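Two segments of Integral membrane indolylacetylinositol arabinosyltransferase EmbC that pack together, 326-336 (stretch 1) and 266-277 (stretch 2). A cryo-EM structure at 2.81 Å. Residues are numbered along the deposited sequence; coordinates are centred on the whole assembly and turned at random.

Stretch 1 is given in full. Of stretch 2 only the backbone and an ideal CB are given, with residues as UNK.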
# COMPACT_ATOMS: atom_id res chain seq x y z
N ALA A 326 -22.89 7.18 -29.79
CA ALA A 326 -22.02 8.32 -29.62
C ALA A 326 -21.92 8.61 -28.14
O ALA A 326 -22.81 8.24 -27.37
CB ALA A 326 -22.53 9.55 -30.37
N SER A 327 -20.84 9.25 -27.72
CA SER A 327 -20.59 9.41 -26.29
C SER A 327 -21.50 10.47 -25.68
O SER A 327 -21.73 10.46 -24.47
CB SER A 327 -19.12 9.74 -26.06
OG SER A 327 -18.84 9.91 -24.69
N VAL A 328 -22.03 11.38 -26.49
CA VAL A 328 -22.97 12.37 -25.97
C VAL A 328 -24.39 11.83 -25.98
O VAL A 328 -25.27 12.36 -25.30
CB VAL A 328 -22.86 13.69 -26.75
CG1 VAL A 328 -21.63 14.44 -26.34
CG2 VAL A 328 -22.82 13.43 -28.23
N TRP A 329 -24.64 10.78 -26.75
CA TRP A 329 -25.95 10.16 -26.71
C TRP A 329 -26.02 9.08 -25.64
O TRP A 329 -27.05 8.93 -24.97
CB TRP A 329 -26.32 9.58 -28.06
CG TRP A 329 -27.64 8.90 -28.04
CD1 TRP A 329 -27.87 7.56 -28.07
CD2 TRP A 329 -28.93 9.52 -27.95
NE1 TRP A 329 -29.21 7.30 -28.03
CE2 TRP A 329 -29.88 8.49 -27.95
CE3 TRP A 329 -29.36 10.84 -27.88
CZ2 TRP A 329 -31.24 8.75 -27.89
CZ3 TRP A 329 -30.70 11.09 -27.81
CH2 TRP A 329 -31.63 10.05 -27.81
N MET A 330 -24.95 8.32 -25.46
CA MET A 330 -25.01 7.21 -24.53
C MET A 330 -24.99 7.65 -23.07
O MET A 330 -25.52 6.94 -22.22
CB MET A 330 -23.87 6.23 -24.79
CG MET A 330 -24.00 5.46 -26.08
SD MET A 330 -25.58 4.62 -26.25
CE MET A 330 -25.48 3.42 -24.94
N ARG A 331 -24.42 8.81 -22.77
CA ARG A 331 -24.33 9.30 -21.41
C ARG A 331 -25.40 10.32 -21.07
O ARG A 331 -25.30 10.98 -20.04
CB ARG A 331 -22.96 9.91 -21.16
CG ARG A 331 -21.81 8.96 -21.31
CD ARG A 331 -20.51 9.69 -21.09
NE ARG A 331 -20.29 10.70 -22.11
CZ ARG A 331 -20.22 12.00 -21.86
NH1 ARG A 331 -20.34 12.43 -20.63
NH2 ARG A 331 -20.02 12.86 -22.84
N PHE A 332 -26.41 10.47 -21.92
CA PHE A 332 -27.51 11.41 -21.67
C PHE A 332 -28.48 11.00 -20.56
O PHE A 332 -28.96 11.91 -19.85
CB PHE A 332 -28.22 11.65 -23.01
CG PHE A 332 -29.33 12.64 -22.94
CD1 PHE A 332 -29.07 13.96 -22.65
CD2 PHE A 332 -30.62 12.26 -23.23
CE1 PHE A 332 -30.09 14.88 -22.60
CE2 PHE A 332 -31.64 13.18 -23.19
CZ PHE A 332 -31.37 14.49 -22.88
N PRO A 333 -28.83 9.72 -20.34
CA PRO A 333 -29.59 9.39 -19.12
C PRO A 333 -28.86 9.70 -17.82
O PRO A 333 -29.52 10.01 -16.83
CB PRO A 333 -29.83 7.89 -19.27
CG PRO A 333 -29.87 7.67 -20.67
CD PRO A 333 -28.86 8.56 -21.26
N THR A 334 -27.54 9.66 -17.81
CA THR A 334 -26.78 10.04 -16.62
C THR A 334 -26.90 11.54 -16.36
O THR A 334 -26.96 11.98 -15.20
CB THR A 334 -25.33 9.62 -16.81
OG1 THR A 334 -25.29 8.22 -17.10
CG2 THR A 334 -24.53 9.86 -15.58
N LEU A 335 -26.96 12.35 -17.42
CA LEU A 335 -27.21 13.78 -17.27
C LEU A 335 -28.60 14.04 -16.71
O LEU A 335 -28.78 14.91 -15.84
CB LEU A 335 -27.03 14.47 -18.61
CG LEU A 335 -27.21 15.98 -18.64
CD1 LEU A 335 -26.15 16.63 -17.80
CD2 LEU A 335 -27.19 16.51 -20.04
N LEU A 336 -29.60 13.28 -17.18
CA LEU A 336 -30.95 13.45 -16.65
C LEU A 336 -31.05 13.00 -15.20
O LEU A 336 -31.80 13.58 -14.41
CB LEU A 336 -31.96 12.71 -17.51
CG LEU A 336 -32.12 13.21 -18.93
CD1 LEU A 336 -33.11 12.36 -19.67
CD2 LEU A 336 -32.54 14.65 -18.94
N UNK A 266 -23.23 24.00 -15.07
CA UNK A 266 -22.03 23.22 -14.79
C UNK A 266 -22.20 21.77 -15.22
O UNK A 266 -21.27 21.16 -15.75
CB UNK A 266 -21.69 23.29 -13.30
N UNK A 267 -23.41 21.21 -15.03
CA UNK A 267 -23.65 19.82 -15.45
C UNK A 267 -23.63 19.66 -16.96
O UNK A 267 -23.06 18.69 -17.47
CB UNK A 267 -24.99 19.33 -14.91
N UNK A 268 -24.24 20.59 -17.70
CA UNK A 268 -24.26 20.47 -19.16
C UNK A 268 -22.86 20.67 -19.75
O UNK A 268 -22.42 19.92 -20.65
CB UNK A 268 -25.23 21.49 -19.76
N UNK A 269 -22.10 21.63 -19.22
CA UNK A 269 -20.77 21.87 -19.75
C UNK A 269 -19.80 20.75 -19.38
O UNK A 269 -18.91 20.41 -20.16
CB UNK A 269 -20.24 23.21 -19.24
N UNK A 270 -19.99 20.12 -18.22
CA UNK A 270 -19.19 18.95 -17.91
C UNK A 270 -19.62 17.74 -18.73
O UNK A 270 -18.82 16.83 -18.94
CB UNK A 270 -19.28 18.63 -16.42
N UNK A 271 -20.87 17.70 -19.17
CA UNK A 271 -21.29 16.65 -20.08
C UNK A 271 -20.58 16.75 -21.41
O UNK A 271 -20.28 15.73 -22.04
CB UNK A 271 -22.80 16.70 -20.29
N UNK A 272 -20.26 17.96 -21.85
CA UNK A 272 -19.49 18.06 -23.10
C UNK A 272 -17.97 17.97 -22.91
O UNK A 272 -17.35 17.05 -23.44
CB UNK A 272 -19.83 19.38 -23.80
N UNK A 273 -17.35 18.90 -22.18
CA UNK A 273 -15.90 18.85 -21.95
C UNK A 273 -15.67 18.20 -20.58
O UNK A 273 -15.46 18.86 -19.57
CB UNK A 273 -15.27 20.24 -22.01
N UNK A 274 -15.64 16.89 -20.54
CA UNK A 274 -15.64 16.23 -19.26
C UNK A 274 -14.93 14.90 -19.31
O UNK A 274 -14.93 14.22 -20.33
CB UNK A 274 -17.08 16.04 -18.77
N UNK A 275 -14.33 14.54 -18.19
CA UNK A 275 -13.65 13.27 -18.09
C UNK A 275 -14.65 12.16 -17.85
O UNK A 275 -15.65 12.34 -17.16
CB UNK A 275 -12.60 13.30 -16.98
N UNK A 276 -14.36 11.00 -18.43
CA UNK A 276 -15.20 9.82 -18.30
C UNK A 276 -14.55 8.84 -17.34
O UNK A 276 -13.35 8.93 -17.04
CB UNK A 276 -15.44 9.17 -19.66
N UNK A 277 -15.34 7.90 -16.85
CA UNK A 277 -14.83 6.92 -15.91
C UNK A 277 -14.06 5.83 -16.65
O UNK A 277 -13.94 5.84 -17.88
CB UNK A 277 -15.97 6.31 -15.09

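Residues 266-272 end a helix that begins earlier in the chain and runs nearly antiparallel to helix 332-336 of stretch 1, at 163°. Position 266 lies beyond the reach of stretch 1, so almost any helix-compatible residue would do; it is Met-266. Position 267 points toward stretch 1, its ideal CB 4.1 Å from Leu-335 CD1. An apolar side chain of modest size fits, such as alanine, valine or leucine. It is Leu-267, whose CB makes the apolar contact with Leu-335. Position 268 points sideways, its CB 5.3 Å from Leu-335 CD1; many residues would serve, and Val-268 adds a small apolar margin. Positions 269 and 270 have nothing of stretch 1 within 5.5 Å of their ideal CB atoms, so most helix-compatible residues would do; they are Trp-269 and Trp-270.

Position 271 is the centre of the contact. Its CB points toward stretch 1, 4.2 Å from Leu-335 CD1 and 4.9 Å from Arg-331 NH1; beyond lies the carbonyl of Val-328, which has no backbone hydrogen-bond partner within stretch 1. A flat side chain could slide between leucine and guanidinium, and a donor at its tip could reach the carbonyl; glutamine or an aromatic would be plausible. It is His-271, with chi1 t. Leu-335 CD2 sits over one ring face, 4.2 Å from the ring centroid, while the Arg-331 guanidinium stacks on the opposite face, centres 4.5 Å apart. At the ring edge, His-271 NE2 donates a weak hydrogen bond to Val-328 O at 3.4 Å. The backbone contributes too: Arg-331 NH2 donates to His-271 O at 3.0 Å, a nearly linear bond.

The CB of 272 points away, so a side chain must turn back to meet Val-328; leucine, methionine or an aromatic could. Phe-272 does so, its CE1 4.1 Å from Val-328 CG1. Position 273, the first to leave helical angles, also points away; many residues would fit, and it is Val-273. At 274 an ideal CB would lie 1.9 Å from Trp-270 O. Glycine avoids that clash, and the residue is Gly-274. Position 275 points away, leaving the choice wide; it is Ala-275.

Position 276 points toward stretch 1, its CB 5.3 Å from Arg-331 CD. A short polar or acidic side chain would suit the arginine. Asn-276 places OD1 over the guanidinium face opposite His-271, 3.6 Å from Arg-331 CD. Position 277 is out of reach and unrestricted by stretch 1; it is Thr-277.

Stretch 2 266-277: MLVWWHFVGANT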
# COMPACT_ATOMS: atom_id res chain seq x y z
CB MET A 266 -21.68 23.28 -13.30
CG MET A 266 -21.45 24.67 -12.74
SD MET A 266 -20.09 25.62 -13.40
CE MET A 266 -18.75 24.87 -12.50
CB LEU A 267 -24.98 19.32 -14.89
CG LEU A 267 -25.08 18.99 -13.40
CD1 LEU A 267 -26.51 18.73 -13.05
CD2 LEU A 267 -24.27 17.78 -13.12
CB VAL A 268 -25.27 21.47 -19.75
CG1 VAL A 268 -25.21 21.51 -21.24
CG2 VAL A 268 -26.67 21.09 -19.34
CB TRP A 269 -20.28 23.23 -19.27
CG TRP A 269 -18.96 23.70 -19.81
CD1 TRP A 269 -17.84 23.95 -19.10
CD2 TRP A 269 -18.63 23.93 -21.18
NE1 TRP A 269 -16.84 24.36 -19.93
CE2 TRP A 269 -17.30 24.37 -21.21
CE3 TRP A 269 -19.33 23.84 -22.39
CZ2 TRP A 269 -16.65 24.67 -22.40
CZ3 TRP A 269 -18.69 24.15 -23.56
CH2 TRP A 269 -17.36 24.57 -23.55
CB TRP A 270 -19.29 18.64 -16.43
CG TRP A 270 -18.47 17.52 -15.97
CD1 TRP A 270 -18.88 16.26 -15.74
CD2 TRP A 270 -17.09 17.56 -15.62
NE1 TRP A 270 -17.85 15.49 -15.29
CE2 TRP A 270 -16.73 16.28 -15.21
CE3 TRP A 270 -16.13 18.57 -15.63
CZ2 TRP A 270 -15.45 15.97 -14.81
CZ3 TRP A 270 -14.86 18.26 -15.24
CH2 TRP A 270 -14.53 16.97 -14.82
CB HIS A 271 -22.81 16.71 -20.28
CG HIS A 271 -23.36 15.61 -21.13
ND1 HIS A 271 -23.50 14.32 -20.67
CD2 HIS A 271 -23.84 15.62 -22.39
CE1 HIS A 271 -24.02 13.58 -21.63
NE2 HIS A 271 -24.25 14.34 -22.68
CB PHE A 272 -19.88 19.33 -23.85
CG PHE A 272 -21.21 19.24 -24.50
CD1 PHE A 272 -21.35 18.57 -25.69
CD2 PHE A 272 -22.33 19.77 -23.90
CE1 PHE A 272 -22.58 18.46 -26.29
CE2 PHE A 272 -23.56 19.66 -24.49
CZ PHE A 272 -23.68 19.00 -25.69
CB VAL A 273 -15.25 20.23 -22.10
CG1 VAL A 273 -15.27 20.67 -23.51
CG2 VAL A 273 -15.99 21.27 -21.40
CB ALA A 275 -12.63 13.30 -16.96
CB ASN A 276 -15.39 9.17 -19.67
CG ASN A 276 -16.11 10.07 -20.63
OD1 ASN A 276 -17.13 10.66 -20.29
ND2 ASN A 276 -15.58 10.22 -21.83
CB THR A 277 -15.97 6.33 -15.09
OG1 THR A 277 -16.90 5.67 -15.95
CG2 THR A 277 -16.68 7.42 -14.34
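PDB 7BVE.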